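Local coordinates for protein 6-pyruvoyl tetrahydrobiopterin synthase (Plasmodium vivax, PDB 3LX3) that belongs to the 6-pyruvoyl tetrahydropterin synthase family, forms a six-chain assembly and binds zinc and 2-amino-1,5-dihydropteridine-4,6-dione, at residues 57-62 / 159-164; 100-105 / 119-124; 39-44 / 110-115; 83-88 / 123-128. All coordinates share one frame; numbering follows the deposited sequence. Where two conformers were deposited one is given.

Interaction 1: 57-62 / 159-164; sequences RLRGNI and VNYMEV
Arg57 faces Glu163 and Leu58 faces Met162 where 57-62 and 159-164 pair as antiparallel strands, their axes 4.7 Å apart at closest and running at 170°. Arg57 and Glu163 are a hydrogen-bonded pair: Arg57 N donates almost straight to Glu163 O (2.8 Å), and Glu163 N donates back to Arg57 O (2.8 Å). Leu58 and Met162 are a non-hydrogen-bonded pair. Ahead of the second strand, Asn160 N reaches Arg59 O at 2.9 Å. This pairing belongs to the large antiparallel sheet of the T-fold (tunnelling fold).

On one face of the sheet the Arg59 guanidinium lies flat on the Tyr161 ring, planes 6° apart, as a cation-pi stack. Tyr161 CG is anti to the backbone N (chi1 -179°), which starts the ring alongside Arg59. NH1 sits over the ring centre, and Arg59 CZ is 3.7 Å from Tyr161 CE2. Arg59 NE forms a salt bridge with Glu22 on strand 20-40. Beside this stack, Arg57 and Glu163 run side by side, and Arg57 NE meets Glu163 OE2 at 3.1 Å in a salt bridge. Glu163 OE1 accepts from Tyr161 OH at 2.7 Å through its anti lone pair. On the other face, Leu58 CB packs on Met162 SD (3.8 Å), and Met162 also touches helix 134-149.

With each carboxylate oxygen engaged by a different residue, Glu163 links Arg57 to the Tyr161 stack, an arrangement that would favour its ionised form.

Interaction 2: 100-105 / 119-124; sequences IQEVND and FPKRDC
Lys121 reaches across to Glu102, Asn104 and Asp105 at one end of a three-stranded antiparallel meander. Strands 98-103 and 116-120 flank strand 106-111 there. Residues 104-105 turn the chain from the first strand into the second, while 121-123 form a short 3-10 segment after the third.

The firm direct bond is between backbones. Lys121 N donates to Asp105 O at 2.8 Å, with an N-H...O angle of 179°, although the donor stands 20° out of the carbonyl plane.

The contacts of the ammonium are looser. The Lys121 chain is extended beyond CG and crosses Glu102 at about a right angle. Lys121 NZ forms a salt bridge with Glu102 OE2 at 3.3 Å, weak as a hydrogen bond and doubtful in detail because Glu102 was deposited in two conformers. A second weak bond runs from Lys121 NZ to Asn104 O at 3.4 Å.

Water completes the attachment. One molecule accepts from Lys121 NZ (2.8 Å) and donates to Asn104 O, and another accepts from the same NZ and donates to Asp105 OD1 (2.7 Å). The ammonium is thereby tied to the turn through solvent as well as directly. A third water joins Asp105 O to Arg122 N, just beyond the direct backbone bond. At the end of the 3-10 segment, Asp123 forms a salt bridge with Arg44 of a neighbouring subunit.

The lysine's methylenes pass the Asp105 carbonyl, with Lys121 CG 3.4 Å from Asp105 O.

Interaction 3: 39-44 / 110-115; sequences AFKGFR and TCEDNS
Arg44 grips Asp113 side-on, placing two donors on one oxygen: NE reaches OD2 at 3.0 Å and NH2 reaches the same Asp113 OD2 at 3.3 Å. OD2 lies almost in the guanidinium plane and is met on its syn side, although the guanidinium and carboxylate planes are 70° apart. Ser115 CB lies over one guanidinium face, offset toward the rim. Arg44 CG, anti to the backbone N (chi1 -160°), rests on Cys111 SG at 3.8 Å.

A second bridge uses Glu112, doubtful in detail because two conformers were deposited. Glu112 OE2 accepts from Gly42 N at 3.0 Å through its syn lone pair, while Lys41 NZ forms a salt bridge to Glu112 OE1 that is weak as a hydrogen bond.

Two turns present these groups. The type II turn from Phe40 to Phe43 closes a hairpin at the edge of the large sheet, and the type I turn from Cys111 to Asn114 follows strand 106-111 of the three-stranded one. The aspartate is itself held: Ser115 OG (2.9 Å) and Ser115 N (3.0 Å) both donate to Asp113 OD1 from the same face of its carboxylate, the latter making an Asx turn. Farther out, Arg44 NH1 forms a salt bridge with Asp123 of a neighbouring subunit.

Interaction 4: 83-88 / 123-128; sequences KQLDHH and DCVQIP
Leu85 packs on Val125 and Ile127, and His88 on Val125 and Asp123, in a largely apolar contact between the C-terminal end of helix 71-85, with the loop after it, and strand 124-127. The histidine carries most of it. Val125 CG1 sits over one face of the His88 ring in a CH-pi contact, 3.4 Å from the ring centroid and 16° off the normal. His88 CG is anti to the carbonyl carbon (chi1 -64°), bringing the ring against Val125. The methyl is displaced toward CG and ND1; since Val125 was deposited in two conformers, the exact fit is doubtful.

Asp123 meets the same ring at its edge, near the ring plane, with its O atom 3.5 Å from His88 CD2. That carbonyl oxygen also lies 3.2 Å from His88 CA, bringing the two backbones close together.

The loop leads into strand 89-92, which joins 124-127 in a two-stranded parallel sheet; Val125 is hydrogen-bonded there to Phe89 and Leu91. Leu85 approaches the strand's side chains at about a right angle, and its CD2 is 3.7 Å from Ile127 CD1 and 4.1 Å from Val125 CG2. Ile141 and Tyr140 of helix 134-149 continue this apolar layer.

A bond within its own segment also restrains the ring. His88 ND1 donates to Leu85 O at 3.0 Å, with the acceptor near the ring plane but the donor standing 68° out of the carbonyl plane. The preceding His87 points elsewhere, its ring stacking on that of His48, a zinc ligand, of a neighbouring subunit.

Overall arrangement
Interactions 2 and 3 are surface contacts: interaction 2 joins the ends of the two outer strands of the three-stranded sheet through one backbone bond, a weak ion pair and waters, and interaction 3 uses the end of its middle strand 106-111, with side-chain salt bridges presented by turns. Interactions 1 and 4 are partly buried: the former joins adjacent strands of the large sheet through backbone bonds, the latter is apolar packing. Interaction 3 ties the far edge of that large sheet to the three-stranded one, its centre about 39 Å from that of interaction 1. Interactions 2 and 4 share Asp123 and Cys124; Lys121 before them makes the solvated contact, Val125 and Ile127 after them the apolar one. Interactions 2, 3 and 4 all border the same neighbouring subunit.

Interaction 1: 57-62 / 159-164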
# COMPACT_ATOMS: atom_id res chain seq x y z
N ARG A 57 3.43 16.92 -8.56
CA ARG A 57 4.18 16.50 -9.73
C ARG A 57 4.61 17.75 -10.48
O ARG A 57 3.86 18.72 -10.59
CB ARG A 57 3.30 15.62 -10.60
CG ARG A 57 3.89 15.08 -11.89
CD ARG A 57 2.88 14.05 -12.49
NE ARG A 57 2.16 13.29 -11.44
CZ ARG A 57 2.10 11.96 -11.31
NH1 ARG A 57 2.69 11.14 -12.16
NH2 ARG A 57 1.41 11.44 -10.30
N LEU A 58 5.81 17.70 -11.04
CA LEU A 58 6.28 18.81 -11.86
C LEU A 58 7.19 18.30 -12.95
O LEU A 58 7.65 17.15 -12.89
CB LEU A 58 6.96 19.88 -11.01
CG LEU A 58 8.19 19.53 -10.14
CD1 LEU A 58 9.45 19.36 -10.98
CD2 LEU A 58 8.41 20.63 -9.11
N ARG A 59 7.44 19.13 -13.97
CA ARG A 59 8.32 18.79 -15.09
C ARG A 59 9.29 19.93 -15.33
O ARG A 59 8.92 21.13 -15.24
CB ARG A 59 7.53 18.54 -16.37
CG ARG A 59 6.55 17.39 -16.26
CD ARG A 59 5.60 17.33 -17.40
NE ARG A 59 4.58 16.31 -17.17
CZ ARG A 59 3.36 16.35 -17.69
NH1 ARG A 59 3.01 17.36 -18.48
NH2 ARG A 59 2.51 15.38 -17.43
N GLY A 60 10.53 19.58 -15.68
CA GLY A 60 11.52 20.57 -16.11
C GLY A 60 12.68 19.81 -16.70
O GLY A 60 12.64 18.59 -16.83
N ASN A 61 13.73 20.52 -17.07
CA ASN A 61 14.96 19.89 -17.53
C ASN A 61 15.86 19.57 -16.34
O ASN A 61 15.90 20.33 -15.36
CB ASN A 61 15.72 20.83 -18.48
CG ASN A 61 14.93 21.17 -19.72
OD1 ASN A 61 14.20 20.35 -20.24
ND2 ASN A 61 15.10 22.39 -20.20
N ILE A 62 16.60 18.47 -16.45
CA ILE A 62 17.62 18.14 -15.44
C ILE A 62 18.71 19.20 -15.54
O ILE A 62 19.23 19.47 -16.67
CB ILE A 62 18.21 16.74 -15.66
CG1 ILE A 62 17.11 15.69 -15.66
CG2 ILE A 62 19.26 16.39 -14.60
CD1 ILE A 62 17.55 14.33 -16.19
N VAL A 159 11.48 24.65 -14.49
CA VAL A 159 10.19 24.00 -14.29
C VAL A 159 9.15 24.70 -15.16
O VAL A 159 9.07 25.92 -15.14
CB VAL A 159 9.78 24.02 -12.81
CG1 VAL A 159 8.35 23.44 -12.62
CG2 VAL A 159 10.77 23.17 -12.01
N ASN A 160 8.41 23.92 -15.94
CA ASN A 160 7.34 24.47 -16.77
C ASN A 160 5.93 23.89 -16.57
O ASN A 160 5.00 24.21 -17.31
CB ASN A 160 7.70 24.46 -18.24
CG ASN A 160 7.73 23.10 -18.85
OD1 ASN A 160 7.47 22.10 -18.22
ND2 ASN A 160 7.99 23.07 -20.15
N TYR A 161 5.80 23.06 -15.53
CA TYR A 161 4.53 22.39 -15.27
C TYR A 161 4.46 22.01 -13.81
O TYR A 161 5.42 21.43 -13.27
CB TYR A 161 4.47 21.12 -16.11
CG TYR A 161 3.21 20.31 -15.97
CD1 TYR A 161 2.07 20.62 -16.72
CD2 TYR A 161 3.16 19.21 -15.14
CE1 TYR A 161 0.90 19.83 -16.59
CE2 TYR A 161 2.00 18.43 -15.01
CZ TYR A 161 0.90 18.75 -15.75
OH TYR A 161 -0.27 18.03 -15.65
N MET A 162 3.33 22.35 -13.17
CA MET A 162 3.08 22.06 -11.76
C MET A 162 1.71 21.43 -11.67
O MET A 162 0.78 21.89 -12.33
CB MET A 162 3.10 23.36 -10.93
CG MET A 162 4.49 23.98 -10.85
SD MET A 162 5.52 23.14 -9.68
CE MET A 162 4.77 23.71 -8.17
N GLU A 163 1.61 20.36 -10.89
CA GLU A 163 0.37 19.58 -10.81
C GLU A 163 0.18 19.04 -9.40
O GLU A 163 1.08 18.43 -8.81
CB GLU A 163 0.42 18.43 -11.81
CG GLU A 163 -0.73 17.44 -11.74
CD GLU A 163 -0.41 16.15 -12.49
OE1 GLU A 163 -0.36 16.20 -13.73
OE2 GLU A 163 -0.28 15.12 -11.82
N VAL A 164 -0.99 19.29 -8.83
CA VAL A 164 -1.37 18.81 -7.52
C VAL A 164 -2.51 17.80 -7.62
O VAL A 164 -3.48 18.00 -8.37
CB VAL A 164 -1.81 20.01 -6.62
CG1 VAL A 164 -2.69 19.63 -5.48
CG2 VAL A 164 -0.55 20.80 -6.16

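Interaction 2: 100-105 / 119-124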
# COMPACT_ATOMS: atom_id res chain seq x y z
N ILE A 100 -22.48 33.07 6.31
CA ILE A 100 -21.34 32.93 7.23
C ILE A 100 -21.34 34.20 8.08
O ILE A 100 -21.14 35.29 7.54
CB ILE A 100 -19.99 32.75 6.47
CG1 ILE A 100 -20.05 31.50 5.59
CG2 ILE A 100 -18.83 32.73 7.50
CD1 ILE A 100 -18.84 31.29 4.64
N GLN A 101 -21.64 34.07 9.37
CA GLN A 101 -21.78 35.21 10.30
C GLN A 101 -20.63 35.17 11.31
O GLN A 101 -20.21 34.08 11.72
CB GLN A 101 -23.15 35.16 11.04
CG GLN A 101 -23.51 36.38 12.01
CD GLN A 101 -24.90 36.30 12.75
OE1 GLN A 101 -25.77 35.51 12.38
NE2 GLN A 101 -25.11 37.15 13.75
N GLU A 102 -20.12 36.32 11.70
CA GLU A 102 -19.19 36.43 12.82
C GLU A 102 -19.97 36.73 14.07
O GLU A 102 -20.64 37.75 14.14
CB GLU A 102 -18.26 37.58 12.61
CG GLU A 102 -17.36 37.46 11.46
CD GLU A 102 -16.46 38.65 11.44
OE1 GLU A 102 -16.98 39.74 11.22
OE2 GLU A 102 -15.26 38.49 11.72
N VAL A 103 -19.92 35.86 15.06
CA VAL A 103 -20.64 36.00 16.31
C VAL A 103 -19.61 35.85 17.42
O VAL A 103 -19.08 34.76 17.63
CB VAL A 103 -21.74 34.93 16.47
CG1 VAL A 103 -22.45 35.07 17.82
CG2 VAL A 103 -22.73 35.05 15.28
N ASN A 104 -19.32 36.93 18.13
CA ASN A 104 -18.29 36.93 19.13
C ASN A 104 -16.99 36.38 18.51
O ASN A 104 -16.50 36.91 17.54
CB ASN A 104 -18.76 36.21 20.39
CG ASN A 104 -19.95 36.93 21.05
OD1 ASN A 104 -20.01 38.17 21.05
ND2 ASN A 104 -20.94 36.17 21.52
N ASP A 105 -16.41 35.31 19.08
CA ASP A 105 -15.18 34.72 18.51
C ASP A 105 -15.46 33.44 17.73
O ASP A 105 -14.58 32.61 17.56
CB ASP A 105 -14.17 34.48 19.63
CG ASP A 105 -13.82 35.74 20.35
OD1 ASP A 105 -13.63 36.76 19.70
OD2 ASP A 105 -13.76 35.68 21.60
N PHE A 119 -18.75 27.47 15.17
CA PHE A 119 -17.43 26.99 15.54
C PHE A 119 -16.56 28.17 15.96
O PHE A 119 -16.68 29.23 15.40
CB PHE A 119 -16.69 26.38 14.32
CG PHE A 119 -17.47 25.40 13.47
CD1 PHE A 119 -18.11 24.33 14.04
CD2 PHE A 119 -17.58 25.54 12.11
CE1 PHE A 119 -18.82 23.41 13.23
CE2 PHE A 119 -18.32 24.58 11.36
CZ PHE A 119 -18.84 23.54 11.93
N PRO A 120 -15.64 27.97 16.94
CA PRO A 120 -14.69 29.01 17.17
C PRO A 120 -13.95 29.40 15.88
O PRO A 120 -13.60 28.52 15.09
CB PRO A 120 -13.71 28.39 18.14
CG PRO A 120 -14.49 27.27 18.82
CD PRO A 120 -15.36 26.77 17.72
N LYS A 121 -13.72 30.68 15.66
CA LYS A 121 -13.01 31.14 14.46
C LYS A 121 -11.66 30.47 14.32
O LYS A 121 -11.26 30.12 13.22
CB LYS A 121 -12.83 32.67 14.48
CG LYS A 121 -14.09 33.48 14.34
CD LYS A 121 -13.79 34.97 14.53
CE LYS A 121 -15.02 35.83 14.51
NZ LYS A 121 -14.57 37.30 14.74
N ARG A 122 -10.98 30.27 15.45
CA ARG A 122 -9.63 29.68 15.44
C ARG A 122 -9.63 28.21 15.04
O ARG A 122 -8.58 27.68 14.67
CB ARG A 122 -8.94 29.85 16.78
CG ARG A 122 -9.57 29.15 17.95
CD ARG A 122 -8.71 29.32 19.22
NE ARG A 122 -7.37 28.80 18.98
CZ ARG A 122 -6.97 27.55 19.19
NH1 ARG A 122 -5.72 27.20 18.90
NH2 ARG A 122 -7.78 26.65 19.73
N ASP A 123 -10.79 27.56 15.08
CA ASP A 123 -10.91 26.16 14.65
C ASP A 123 -11.10 26.08 13.15
O ASP A 123 -11.12 24.99 12.59
CB ASP A 123 -12.11 25.46 15.31
CG ASP A 123 -11.87 25.09 16.74
OD1 ASP A 123 -11.32 25.90 17.55
OD2 ASP A 123 -12.28 23.96 17.15
N CYS A 124 -11.29 27.21 12.48
CA CYS A 124 -11.60 27.24 11.06
C CYS A 124 -10.44 27.83 10.26
O CYS A 124 -9.72 28.72 10.76
CB CYS A 124 -12.82 28.10 10.80
SG CYS A 124 -14.33 27.58 11.66
O HOH W 1 -16.79 38.76 15.63
O HOH W 2 -11.81 31.78 17.98
O HOH W 3 -12.94 37.18 17.13

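Interaction 3: 39-44 / 110-115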
# COMPACT_ATOMS: atom_id res chain seq x y z
N ALA A 39 -21.74 21.89 0.33
CA ALA A 39 -23.04 22.50 0.11
C ALA A 39 -23.03 23.17 -1.24
O ALA A 39 -22.11 23.90 -1.57
CB ALA A 39 -23.36 23.56 1.21
N PHE A 40 -24.08 22.92 -2.02
CA PHE A 40 -24.32 23.63 -3.28
C PHE A 40 -25.83 23.76 -3.47
O PHE A 40 -26.58 23.38 -2.61
CB PHE A 40 -23.60 22.98 -4.50
CG PHE A 40 -23.87 21.52 -4.72
CD1 PHE A 40 -25.00 21.08 -5.42
CD2 PHE A 40 -22.92 20.57 -4.36
CE1 PHE A 40 -25.22 19.73 -5.68
CE2 PHE A 40 -23.13 19.22 -4.63
CZ PHE A 40 -24.30 18.81 -5.29
N LYS A 41 -26.29 24.33 -4.58
CA LYS A 41 -27.73 24.60 -4.73
C LYS A 41 -28.49 23.30 -4.71
O LYS A 41 -28.23 22.40 -5.51
CB LYS A 41 -28.00 25.35 -6.04
CG LYS A 41 -27.58 26.80 -6.02
CD LYS A 41 -28.49 27.62 -5.10
CE LYS A 41 -28.12 29.10 -5.06
NZ LYS A 41 -28.94 29.77 -3.98
N GLY A 42 -29.40 23.19 -3.76
CA GLY A 42 -30.20 21.99 -3.56
C GLY A 42 -29.59 20.82 -2.79
O GLY A 42 -30.21 19.77 -2.70
N PHE A 43 -28.38 20.99 -2.25
CA PHE A 43 -27.69 19.90 -1.57
C PHE A 43 -26.85 20.41 -0.41
O PHE A 43 -26.08 21.36 -0.58
CB PHE A 43 -26.79 19.16 -2.55
CG PHE A 43 -26.02 18.02 -1.92
CD1 PHE A 43 -26.65 16.83 -1.62
CD2 PHE A 43 -24.67 18.16 -1.62
CE1 PHE A 43 -25.93 15.78 -1.03
CE2 PHE A 43 -23.96 17.12 -1.04
CZ PHE A 43 -24.58 15.94 -0.75
N ARG A 44 -26.96 19.75 0.74
CA ARG A 44 -26.16 20.04 1.93
C ARG A 44 -25.87 18.61 2.42
O ARG A 44 -26.73 17.71 2.34
CB ARG A 44 -27.00 20.83 2.95
CG ARG A 44 -26.28 21.66 4.08
CD ARG A 44 -26.19 20.96 5.47
NE ARG A 44 -27.47 20.50 6.03
CZ ARG A 44 -27.57 19.67 7.07
NH1 ARG A 44 -26.47 19.20 7.66
NH2 ARG A 44 -28.76 19.29 7.51
N THR A 110 -25.21 29.33 8.49
CA THR A 110 -26.61 28.97 8.29
C THR A 110 -26.79 28.50 6.85
O THR A 110 -26.34 29.16 5.90
CB THR A 110 -27.55 30.11 8.58
OG1 THR A 110 -27.32 30.61 9.90
CG2 THR A 110 -29.00 29.64 8.48
N CYS A 111 -27.41 27.35 6.70
CA CYS A 111 -27.56 26.69 5.39
C CYS A 111 -28.92 27.02 4.76
O CYS A 111 -29.81 27.57 5.42
CB CYS A 111 -27.45 25.20 5.54
SG CYS A 111 -25.80 24.76 6.23
N GLU A 112 -29.09 26.66 3.49
CA GLU A 112 -30.34 26.86 2.74
C GLU A 112 -31.53 26.17 3.40
O GLU A 112 -32.67 26.63 3.29
CB GLU A 112 -30.25 26.24 1.33
CG GLU A 112 -29.28 26.82 0.32
CD GLU A 112 -29.54 26.23 -1.10
OE1 GLU A 112 -29.84 27.03 -2.00
OE2 GLU A 112 -29.48 24.98 -1.30
N ASP A 113 -31.27 25.02 4.05
CA ASP A 113 -32.31 24.24 4.72
C ASP A 113 -32.51 24.72 6.19
O ASP A 113 -33.19 24.06 6.99
CB ASP A 113 -32.00 22.73 4.64
CG ASP A 113 -30.74 22.34 5.40
OD1 ASP A 113 -30.13 23.22 6.05
OD2 ASP A 113 -30.35 21.14 5.34
N ASN A 114 -31.90 25.88 6.50
CA ASN A 114 -31.93 26.55 7.81
C ASN A 114 -31.14 25.84 8.91
O ASN A 114 -31.15 26.33 10.05
CB ASN A 114 -33.35 26.94 8.25
CG ASN A 114 -33.80 28.24 7.57
OD1 ASN A 114 -34.60 28.23 6.65
ND2 ASN A 114 -33.20 29.36 7.99
N SER A 115 -30.36 24.81 8.55
CA SER A 115 -29.43 24.16 9.50
C SER A 115 -28.42 25.20 9.94
O SER A 115 -28.00 26.02 9.14
CB SER A 115 -28.69 23.02 8.86
OG SER A 115 -29.61 21.94 8.60
O HOH W 4 -27.57 23.85 0.13

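Interaction 4: 83-88 / 123-128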
# COMPACT_ATOMS: atom_id res chain seq x y z
N LYS A 83 0.27 21.99 6.56
CA LYS A 83 0.21 22.28 7.97
C LYS A 83 -0.74 23.45 8.22
O LYS A 83 -1.38 23.47 9.30
CB LYS A 83 1.62 22.53 8.52
CG LYS A 83 1.70 22.87 9.99
CD LYS A 83 1.36 21.71 10.92
CE LYS A 83 1.56 22.15 12.39
NZ LYS A 83 0.94 21.25 13.41
N GLN A 84 -0.87 24.39 7.28
CA GLN A 84 -1.76 25.51 7.45
C GLN A 84 -3.21 25.07 7.51
O GLN A 84 -4.03 25.65 8.22
CB GLN A 84 -1.58 26.52 6.32
CG GLN A 84 -0.19 27.15 6.31
CD GLN A 84 0.14 27.87 5.00
OE1 GLN A 84 -0.64 27.84 4.03
NE2 GLN A 84 1.31 28.52 4.97
N LEU A 85 -3.54 24.03 6.75
CA LEU A 85 -4.91 23.52 6.72
C LEU A 85 -5.21 22.54 7.84
O LEU A 85 -6.32 22.51 8.42
CB LEU A 85 -5.17 22.84 5.39
CG LEU A 85 -5.04 23.72 4.14
CD1 LEU A 85 -4.86 22.86 2.89
CD2 LEU A 85 -6.26 24.54 4.07
N ASP A 86 -4.22 21.73 8.17
CA ASP A 86 -4.39 20.61 9.08
C ASP A 86 -5.04 20.99 10.40
O ASP A 86 -4.72 22.04 10.98
CB ASP A 86 -3.02 20.00 9.37
CG ASP A 86 -3.07 18.77 10.26
OD1 ASP A 86 -2.36 18.77 11.31
OD2 ASP A 86 -3.82 17.82 9.99
N HIS A 87 -5.95 20.13 10.87
CA HIS A 87 -6.55 20.25 12.21
C HIS A 87 -7.49 21.42 12.31
O HIS A 87 -7.56 22.10 13.30
CB HIS A 87 -5.54 20.29 13.36
CG HIS A 87 -5.43 18.98 14.05
ND1 HIS A 87 -5.81 18.79 15.36
CD2 HIS A 87 -5.04 17.78 13.58
CE1 HIS A 87 -5.62 17.53 15.68
NE2 HIS A 87 -5.16 16.89 14.62
N HIS A 88 -8.26 21.65 11.27
CA HIS A 88 -9.31 22.67 11.27
C HIS A 88 -10.52 22.23 10.48
O HIS A 88 -10.50 21.26 9.71
CB HIS A 88 -8.82 23.94 10.53
CG HIS A 88 -7.69 24.62 11.18
ND1 HIS A 88 -6.39 24.37 10.83
CD2 HIS A 88 -7.66 25.55 12.17
CE1 HIS A 88 -5.59 25.13 11.57
NE2 HIS A 88 -6.33 25.86 12.38
N ASP A 123 -10.79 27.56 15.08
CA ASP A 123 -10.91 26.16 14.65
C ASP A 123 -11.10 26.08 13.15
O ASP A 123 -11.12 24.99 12.59
CB ASP A 123 -12.11 25.46 15.31
CG ASP A 123 -11.87 25.09 16.74
OD1 ASP A 123 -11.32 25.90 17.55
OD2 ASP A 123 -12.28 23.96 17.15
N CYS A 124 -11.29 27.21 12.48
CA CYS A 124 -11.60 27.24 11.06
C CYS A 124 -10.44 27.83 10.26
O CYS A 124 -9.72 28.72 10.76
CB CYS A 124 -12.82 28.10 10.80
SG CYS A 124 -14.33 27.58 11.66
N VAL A 125 -10.32 27.34 9.03
CA VAL A 125 -9.44 27.96 8.06
C VAL A 125 -10.33 28.48 6.95
O VAL A 125 -11.05 27.70 6.31
CB VAL A 125 -8.30 27.04 7.62
CG1 VAL A 125 -7.31 26.87 8.79
CG2 VAL A 125 -8.80 25.67 7.11
N GLN A 126 -10.28 29.81 6.77
CA GLN A 126 -11.08 30.47 5.76
C GLN A 126 -10.31 30.42 4.45
O GLN A 126 -9.24 31.05 4.30
CB GLN A 126 -11.40 31.92 6.12
CG GLN A 126 -12.54 32.08 7.09
CD GLN A 126 -13.09 33.47 7.03
OE1 GLN A 126 -12.39 34.42 7.39
NE2 GLN A 126 -14.32 33.61 6.56
N ILE A 127 -10.85 29.68 3.50
CA ILE A 127 -10.21 29.41 2.22
C ILE A 127 -11.03 30.05 1.09
O ILE A 127 -12.27 29.93 1.10
CB ILE A 127 -10.15 27.85 1.99
CG1 ILE A 127 -9.52 27.12 3.20
CG2 ILE A 127 -9.46 27.55 0.66
CD1 ILE A 127 -8.10 27.64 3.45
N PRO A 128 -10.38 30.74 0.13
CA PRO A 128 -11.09 31.48 -0.94
C PRO A 128 -11.61 30.57 -2.05
O PRO A 128 -11.20 30.64 -3.22
CB PRO A 128 -10.04 32.48 -1.41
CG PRO A 128 -8.74 31.79 -1.16
CD PRO A 128 -8.95 31.08 0.16